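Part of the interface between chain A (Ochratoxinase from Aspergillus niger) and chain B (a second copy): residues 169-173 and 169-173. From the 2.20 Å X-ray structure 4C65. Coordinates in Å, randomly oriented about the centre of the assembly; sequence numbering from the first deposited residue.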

# COMPACT_ATOMS: atom_id res chain seq x y z
N PRO A 169 -2.58 8.42 4.10
CA PRO A 169 -2.13 9.48 3.25
C PRO A 169 -1.47 8.96 1.97
O PRO A 169 -0.80 7.93 1.97
CB PRO A 169 -1.14 10.25 4.15
CG PRO A 169 -0.73 9.29 5.19
CD PRO A 169 -1.95 8.46 5.42
N ARG A 170 -1.64 9.70 0.88
CA ARG A 170 -1.25 9.24 -0.44
C ARG A 170 -1.21 10.44 -1.37
O ARG A 170 -1.76 11.48 -1.03
CB ARG A 170 -2.29 8.25 -0.96
CG ARG A 170 -3.72 8.79 -0.78
CD ARG A 170 -4.73 8.16 -1.73
NE ARG A 170 -6.07 8.64 -1.41
CZ ARG A 170 -6.60 9.78 -1.83
NH1 ARG A 170 -5.94 10.59 -2.64
NH2 ARG A 170 -7.82 10.11 -1.44
N PRO A 171 -0.61 10.29 -2.55
CA PRO A 171 -0.78 11.31 -3.57
C PRO A 171 -2.25 11.47 -3.96
O PRO A 171 -3.07 10.61 -3.65
CB PRO A 171 0.02 10.77 -4.76
CG PRO A 171 0.96 9.77 -4.20
CD PRO A 171 0.30 9.22 -2.97
N GLY A 172 -2.56 12.58 -4.61
CA GLY A 172 -3.89 12.81 -5.19
C GLY A 172 -4.78 13.68 -4.33
O GLY A 172 -5.97 13.42 -4.16
N TYR A 173 -4.22 14.75 -3.80
CA TYR A 173 -5.00 15.77 -3.08
C TYR A 173 -5.80 15.12 -1.94
O TYR A 173 -6.97 15.41 -1.73
CB TYR A 173 -5.87 16.58 -4.06
CG TYR A 173 -5.01 17.16 -5.17
CD1 TYR A 173 -4.14 18.21 -4.91
CD2 TYR A 173 -5.04 16.62 -6.46
CE1 TYR A 173 -3.32 18.71 -5.90
CE2 TYR A 173 -4.22 17.13 -7.46
CZ TYR A 173 -3.35 18.16 -7.19
OH TYR A 173 -2.52 18.68 -8.17
N PRO B 169 -2.61 2.25 -9.06
CA PRO B 169 -3.89 2.93 -9.06
C PRO B 169 -4.41 3.11 -7.63
O PRO B 169 -4.14 2.30 -6.76
CB PRO B 169 -4.77 2.00 -9.88
CG PRO B 169 -4.08 0.68 -9.87
CD PRO B 169 -2.64 1.03 -9.88
N ARG B 170 -5.09 4.22 -7.40
CA ARG B 170 -5.43 4.65 -6.05
C ARG B 170 -6.53 5.69 -6.17
O ARG B 170 -6.76 6.21 -7.25
CB ARG B 170 -4.24 5.31 -5.41
CG ARG B 170 -3.57 6.34 -6.32
CD ARG B 170 -2.76 7.40 -5.56
NE ARG B 170 -2.08 8.26 -6.52
CZ ARG B 170 -2.61 9.32 -7.12
NH1 ARG B 170 -3.85 9.71 -6.87
NH2 ARG B 170 -1.88 9.99 -8.01
N PRO B 171 -7.21 5.99 -5.05
CA PRO B 171 -8.10 7.15 -5.05
C PRO B 171 -7.33 8.43 -5.34
O PRO B 171 -6.10 8.45 -5.27
CB PRO B 171 -8.65 7.19 -3.63
CG PRO B 171 -8.44 5.81 -3.08
CD PRO B 171 -7.25 5.24 -3.78
N GLY B 172 -8.07 9.49 -5.69
CA GLY B 172 -7.50 10.82 -5.88
C GLY B 172 -7.22 11.19 -7.33
O GLY B 172 -6.17 11.75 -7.65
N TYR B 173 -8.14 10.89 -8.21
CA TYR B 173 -8.04 11.32 -9.58
C TYR B 173 -6.72 10.87 -10.18
O TYR B 173 -6.09 11.60 -10.93
CB TYR B 173 -8.31 12.84 -9.71
CG TYR B 173 -9.61 13.19 -9.07
CD1 TYR B 173 -10.82 12.80 -9.64
CD2 TYR B 173 -9.65 13.81 -7.81
CE1 TYR B 173 -12.03 13.06 -8.99
CE2 TYR B 173 -10.86 14.09 -7.17
CZ TYR B 173 -12.03 13.70 -7.76
OH TYR B 173 -13.23 13.95 -7.16

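The two loops meet as near-symmetric copies, their closest CA atoms being Gly A172 CA and Gly B172 CA at 4.2 Å. Together they bury 273 Å², and no hydrogen bond crosses between them, so the contact rests on packing of side chains and backbone.

Pro A169 lies out of reach of the chain B stretch and none of its surface is covered by it.

Arg A170 directs its CA-to-CB bond toward chain B and gives up 59 Å², the most of any chain A residue here. Its chi1 is p, chi2 and chi3 are t, and chi4 of 84° turns the guanidinium; in this conformation Arg A170 NH1 donates to Pro A171 O at 3.0 Å (159°) and Gly A172 O at 3.2 Å (143°). This ties the group to the backbone of its own loop while one face lies against Pro B171 O and Gly B172 N. Arg A170 NH1 also lies 3.4 Å from Pro B171 O, but the angle is poor, as expected for an oxygen over the face rather than in the plane of the N-H bonds. NE and NH2 are satisfied elsewhere in the structure. The aliphatic portions approach more loosely, Arg A170 CD to Arg B170 CD at 4.4 Å.

Pro A171, with 33 Å² covered and CA-to-CB sideways, repeats this arrangement in reverse: its nonpolar ring carbon CB packs 3.7 Å from Arg B170 NE, and its O lies over the guanidinium face, 3.4 Å from Arg B170 NH1, again without hydrogen-bonding geometry.

Gly A172 brings its CA to 3.5 Å from Arg B170 NH1, and its O to 3.5 Å from Gly B172 CA. An ideal CB would clash with Arg B170 NH1 (2.4 Å) and Gly B172 O (2.7 Å); phi/psi of 100/43 independently calls for glycine.

The CA-to-CB bond of Tyr A173 points sideways; the residue has 12 Å² covered but makes no direct contact, and its OH is hydrogen-bonded elsewhere in the structure.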